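Local coordinates for SH3 domain-containing protein (PDB 4NQI), which remodels membranes through its N-terminal I-BAR domain, the part given here, in the control of osmoregulation, phagocytosis and cytokinesis, at the interface of chains A and B. Coordinates in Å, arbitrary orientation; residue numbers count along the deposited sequence, not the author numbering. Chains: chain A/B, SH3 domain-containing protein.

Contact 1: the interface of chains A and B. Residues chain A 19, 177-178, 181-182; chain B 230, 234.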
loop_
_atom_site.group_PDB
_atom_site.type_symbol
_atom_site.label_atom_id
_atom_site.label_comp_id
_atom_site.label_asym_id
_atom_site.label_seq_id
_atom_site.Cartn_x
_atom_site.Cartn_y
_atom_site.Cartn_z
ATOM N N ILE A 19 -15.772 -24.950 33.031
ATOM C CA ILE A 19 -14.841 -24.215 32.175
ATOM C C ILE A 19 -14.045 -25.185 31.289
ATOM O O ILE A 19 -13.740 -24.878 30.132
ATOM C CB ILE A 19 -13.876 -23.317 32.999
ATOM C CG1 ILE A 19 -14.643 -22.220 33.749
ATOM C CG2 ILE A 19 -12.822 -22.679 32.103
ATOM C CD1 ILE A 19 -15.225 -21.132 32.859
ATOM N N LEU A 177 -7.881 -29.167 33.199
ATOM C CA LEU A 177 -8.249 -27.778 32.937
ATOM C C LEU A 177 -7.041 -26.988 32.443
ATOM O O LEU A 177 -7.120 -26.302 31.420
ATOM C CB LEU A 177 -8.838 -27.110 34.183
ATOM C CG LEU A 177 -9.054 -25.596 34.037
ATOM C CD1 LEU A 177 -10.047 -25.292 32.922
ATOM C CD2 LEU A 177 -9.501 -24.947 35.342
ATOM N N ARG A 178 -5.930 -27.085 33.174
ATOM C CA ARG A 178 -4.679 -26.446 32.772
ATOM C C ARG A 178 -4.282 -26.881 31.373
ATOM O O ARG A 178 -3.928 -26.054 30.534
ATOM C CB ARG A 178 -3.543 -26.815 33.728
ATOM C CG ARG A 178 -3.620 -26.177 35.097
ATOM C CD ARG A 178 -2.308 -26.345 35.845
ATOM N NE ARG A 178 -2.443 -25.978 37.249
ATOM C CZ ARG A 178 -2.971 -26.774 38.172
ATOM N NH1 ARG A 178 -3.412 -27.979 37.834
ATOM N NH2 ARG A 178 -3.062 -26.368 39.430
ATOM N N VAL A 181 -6.701 -25.298 28.620
ATOM C CA VAL A 181 -6.578 -23.849 28.485
ATOM C C VAL A 181 -5.232 -23.503 27.848
ATOM O O VAL A 181 -5.133 -22.563 27.055
ATOM C CB VAL A 181 -6.737 -23.108 29.833
ATOM C CG1 VAL A 181 -6.564 -21.610 29.639
ATOM C CG2 VAL A 181 -8.100 -23.389 30.443
ATOM N N LEU A 182 -4.203 -24.274 28.190
ATOM C CA LEU A 182 -2.888 -24.093 27.582
ATOM C C LEU A 182 -2.903 -24.505 26.111
ATOM O O LEU A 182 -2.191 -23.918 25.292
ATOM C CB LEU A 182 -1.802 -24.858 28.348
ATOM C CG LEU A 182 -1.424 -24.342 29.742
ATOM C CD1 LEU A 182 -0.094 -24.921 30.211
ATOM C CD2 LEU A 182 -1.384 -22.826 29.782
ATOM N N LEU B 230 -1.077 -19.830 32.930
ATOM C CA LEU B 230 -2.508 -19.636 33.116
ATOM C C LEU B 230 -2.791 -18.214 33.584
ATOM O O LEU B 230 -2.000 -17.631 34.326
ATOM C CB LEU B 230 -3.055 -20.623 34.151
ATOM C CG LEU B 230 -3.550 -21.987 33.677
ATOM C CD1 LEU B 230 -4.260 -22.717 34.810
ATOM C CD2 LEU B 230 -4.480 -21.809 32.504
HETATM N N MSE B 234 -7.889 -17.656 36.311
HETATM C CA MSE B 234 -7.957 -19.109 36.216
HETATM C C MSE B 234 -7.482 -19.727 37.531
HETATM O O MSE B 234 -8.249 -20.412 38.201
HETATM C CB MSE B 234 -7.116 -19.639 35.049
HETATM C CG MSE B 234 -7.793 -19.608 33.692
HETATM SE SE MSE B 234 -9.061 -21.067 33.466
HETATM C CE MSE B 234 -10.667 -20.170 34.092
#
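B:Leu230 and B:Met234 pack against A:Val181, whose two methyl branches are shared between them. CG1 of A:Val181 meets CD2 of B:Leu230 at 3.5 Å. Its other branch, CG2, lies 3.9 Å from the selenium atom SE of B:Met234, a selenomethionine. This division follows from the valine torsion: CG1 points away from the backbone N (chi1 179°), and CG2 lies beside that N. B:Leu230 also uses both its branches. Its CD1 touches the aliphatic part of A:Arg178, at CG, 3.5 Å away. The leucine crosses both A:Val181 and A:Arg178 at about a right angle. The arginine chain is extended from CG to NE, which carries its guanidinium away from the methyl contact.

B:Met234 reaches further across. Its chain bends at chi2 (-78°) and chi3 (92°), and the terminal methyl CE comes to 3.9 Å from CG2 of A:Ile19. The methionine thus bridges two helices of chain A, 15-64 and 160-225. A:Leu177 flanks the selenium with CD2, at 4.3 Å. A:Leu182 borders the other end of the patch, with CD2 4.2 Å from CD2 of B:Leu230. On the chain B side, B:Leu230 lies in a loop and B:Met234 in the short helix 232-240 that follows. The patch lays this segment, at the end of the modelled fragment of one subunit, on the helical bundle of the other and so adds to the dimer of the I-BAR domain.

Contact 2: the interface of chains A and B. Residues chain A 230, 235, 238; chain B 178.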
loop_
_atom_site.group_PDB
_atom_site.type_symbol
_atom_site.label_atom_id
_atom_site.label_comp_id
_atom_site.label_asym_id
_atom_site.label_seq_id
_atom_site.Cartn_x
_atom_site.Cartn_y
_atom_site.Cartn_z
ATOM N N LEU A 230 14.534 28.922 -18.448
ATOM C CA LEU A 230 15.012 28.360 -19.704
ATOM C C LEU A 230 16.404 27.766 -19.504
ATOM O O LEU A 230 17.296 28.429 -18.973
ATOM C CB LEU A 230 15.054 29.433 -20.793
ATOM C CG LEU A 230 15.265 28.928 -22.224
ATOM C CD1 LEU A 230 14.048 28.152 -22.694
ATOM C CD2 LEU A 230 15.587 30.056 -23.198
ATOM N N GLU A 235 19.473 28.960 -24.110
ATOM C CA GLU A 235 19.992 30.328 -24.092
ATOM C C GLU A 235 21.257 30.487 -24.937
ATOM O O GLU A 235 21.456 31.511 -25.591
ATOM C CB GLU A 235 20.267 30.762 -22.648
ATOM C CG GLU A 235 19.018 30.892 -21.772
ATOM C CD GLU A 235 18.193 32.126 -22.102
ATOM O OE1 GLU A 235 18.605 32.903 -22.992
ATOM O OE2 GLU A 235 17.134 32.323 -21.469
ATOM N N ILE A 238 20.346 30.133 -28.787
ATOM C CA ILE A 238 19.820 31.406 -29.269
ATOM C C ILE A 238 20.960 32.366 -29.612
ATOM O O ILE A 238 20.990 32.944 -30.701
ATOM C CB ILE A 238 18.891 32.071 -28.223
ATOM C CG1 ILE A 238 17.591 31.276 -28.064
ATOM C CG2 ILE A 238 18.581 33.505 -28.615
ATOM C CD1 ILE A 238 16.562 31.948 -27.170
ATOM N N ARG B 178 11.469 30.343 -26.587
ATOM C CA ARG B 178 11.282 30.457 -25.145
ATOM C C ARG B 178 9.850 30.116 -24.771
ATOM O O ARG B 178 9.609 29.302 -23.879
ATOM C CB ARG B 178 11.567 31.885 -24.678
ATOM C CG ARG B 178 13.031 32.231 -24.500
ATOM C CD ARG B 178 13.181 33.541 -23.735
ATOM N NE ARG B 178 14.555 33.774 -23.299
ATOM C CZ ARG B 178 15.495 34.326 -24.058
ATOM N NH1 ARG B 178 15.213 34.701 -25.299
ATOM N NH2 ARG B 178 16.720 34.501 -23.580
#
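A:Leu230 packs its CD2 methyl on the aliphatic stem of B:Arg178, 3.6 Å from CG. The two side chains cross at about a right angle. CD2 is also 3.9 Å from NE, so the leucine follows the arginine up to the start of its guanidinium. CG of A:Leu230 points away from the backbone N (chi1 -168°), which turns the CD2 branch towards the arginine. A:Ile238 approaches the guanidinium at another corner: its CD1 is 3.6 Å from NH1.

Outside these methyls lies the polar rim. A:Glu235 forms a salt bridge with B:Arg178, with OE1 2.5 Å from NH2. The N-H does not point at OE1, so this short approach is read as charge pairing. The other carboxylate oxygen, OE2, is 3.1 Å from the same NH2. The carboxylate and guanidinium planes are turned 55° apart, unlike a flat, two-pronged pairing. The glutamate chain bends at chi2 (-74°), which places the carboxylate beside the NH2 end, tilted out of the guanidinium plane.

A:Leu230 sits in the loop after the long helix 160-225. A:Glu235 and A:Ile238 are one turn apart on the short helix 232-241 near the end of this fragment, which lies along helix 152-224 of chain B.

Contact 3: the interface of chains A and B. Residues chain A 81, 217, 220, 224; chain B 192, 196, 199.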
loop_
_atom_site.group_PDB
_atom_site.type_symbol
_atom_site.label_atom_id
_atom_site.label_comp_id
_atom_site.label_asym_id
_atom_site.label_seq_id
_atom_site.Cartn_x
_atom_site.Cartn_y
_atom_site.Cartn_z
ATOM N N LEU A 81 10.893 8.321 -11.075
ATOM C CA LEU A 81 9.573 8.101 -10.490
ATOM C C LEU A 81 9.073 6.707 -10.856
ATOM O O LEU A 81 8.588 5.963 -10.000
ATOM C CB LEU A 81 8.580 9.162 -10.973
ATOM C CG LEU A 81 7.144 8.997 -10.463
ATOM C CD1 LEU A 81 7.091 9.078 -8.944
ATOM C CD2 LEU A 81 6.221 10.033 -11.091
ATOM N N LEU A 217 9.819 13.321 -4.145
ATOM C CA LEU A 217 9.268 14.636 -3.821
ATOM C C LEU A 217 10.328 15.743 -3.883
ATOM O O LEU A 217 10.057 16.847 -4.375
ATOM C CB LEU A 217 8.603 14.612 -2.443
ATOM C CG LEU A 217 7.316 13.792 -2.344
ATOM C CD1 LEU A 217 6.753 13.824 -0.938
ATOM C CD2 LEU A 217 6.285 14.315 -3.324
ATOM N N HIS A 220 11.092 16.475 -7.458
ATOM C CA HIS A 220 9.967 17.190 -8.055
ATOM C C HIS A 220 9.947 18.664 -7.649
ATOM O O HIS A 220 9.617 19.527 -8.461
ATOM C CB HIS A 220 8.641 16.519 -7.687
ATOM C CG HIS A 220 8.518 15.110 -8.180
ATOM N ND1 HIS A 220 7.465 14.293 -7.833
ATOM C CD2 HIS A 220 9.312 14.374 -8.995
ATOM C CE1 HIS A 220 7.616 13.112 -8.410
ATOM N NE2 HIS A 220 8.731 13.137 -9.121
ATOM N N ILE A 224 9.785 21.582 -10.341
ATOM C CA ILE A 224 8.661 22.509 -10.277
ATOM C C ILE A 224 9.144 23.951 -10.079
ATOM O O ILE A 224 8.659 24.872 -10.739
ATOM C CB ILE A 224 7.671 22.111 -9.155
ATOM C CG1 ILE A 224 6.986 20.782 -9.492
ATOM C CG2 ILE A 224 6.624 23.194 -8.942
ATOM C CD1 ILE A 224 6.166 20.200 -8.344
ATOM N N LEU B 192 3.728 16.698 -12.323
ATOM C CA LEU B 192 4.394 16.253 -11.104
ATOM C C LEU B 192 3.728 16.831 -9.857
ATOM O O LEU B 192 3.544 16.126 -8.860
ATOM C CB LEU B 192 5.879 16.627 -11.137
ATOM C CG LEU B 192 6.754 15.873 -12.142
ATOM C CD1 LEU B 192 8.185 16.412 -12.149
ATOM C CD2 LEU B 192 6.749 14.383 -11.835
ATOM N N ASN B 196 2.209 14.553 -6.945
ATOM C CA ASN B 196 2.740 14.709 -5.590
ATOM C C ASN B 196 1.694 14.543 -4.481
ATOM O O ASN B 196 2.025 14.133 -3.368
ATOM C CB ASN B 196 3.426 16.070 -5.437
ATOM C CG ASN B 196 4.788 16.121 -6.101
ATOM O OD1 ASN B 196 5.348 15.095 -6.491
ATOM N ND2 ASN B 196 5.336 17.326 -6.218
ATOM N N LEU B 199 1.602 10.924 -3.716
ATOM C CA LEU B 199 2.851 10.527 -3.067
ATOM C C LEU B 199 2.874 10.901 -1.584
ATOM O O LEU B 199 3.224 10.074 -0.734
ATOM C CB LEU B 199 4.049 11.149 -3.787
ATOM C CG LEU B 199 4.237 10.687 -5.234
ATOM C CD1 LEU B 199 5.399 11.406 -5.906
ATOM C CD2 LEU B 199 4.446 9.182 -5.279
#
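A:Leu217, A:His220 and A:Ile224 meet B:Leu192, B:Asn196 and B:Leu199 where helix 160-225 of chain A and helix 152-224 of chain B run in opposite directions, all with helical backbone torsions. The central pair is A:His220 and B:Asn196. The imidazole ND1 donates a hydrogen bond of 2.6 Å to the amide oxygen OD1, nearly straight at 170°. The donor lies in the carbonyl plane, on a lone pair of OD1, and OD1 stays close to the ring plane. Ring and amide are almost coplanar, 14° apart, so the amide carries on the plane of the imidazole at its edge.

B:Leu192 comes over a face of the same ring. Its CD2 methyl is 3.7 Å from the ring centroid, a CH-pi contact offset towards the rim. B:Leu199 adds its CD1 methyl at CE1, 3.8 Å away. Edge bond and methyl contacts together should restrict rotation of the imidazole.

Apolar groups also flank the asparagine. A:Leu217 runs antiparallel alongside B:Asn196, with CD2 3.6 Å from the amide carbon CG. A:Leu81, from helix 72-140, faces the CD1 tip of B:Leu199 at the margin, CD1 to CD1 4.2 Å. CG of B:Asn196 lies beside its own backbone N (chi1 -76°), which brings the amide to the histidine; the turn about the next bond then points OD1 at ND1. On the other side of the amide, ND2 is 3.7 Å from the CD1 methyl of A:Ile224.

Contact 1 and contact 2 lie on opposite sides of the two-fold axis, well in from the tips of the dimer, their C-alpha centres about 81 Å apart. By this symmetry residues 178 and 230 meet in both, with the chains exchanged. The two copies are not identical, because Leu230 takes a different first torsion in each. Contact 3 is about 25 Å from contact 2 and 57 Å from contact 1. It shares helix 160-225 of chain A with contact 1, and helix 152-224 of chain B with contact 2. The antiparallel long helices join the subunits, and the segments after them appear to extend the pairing along the partner.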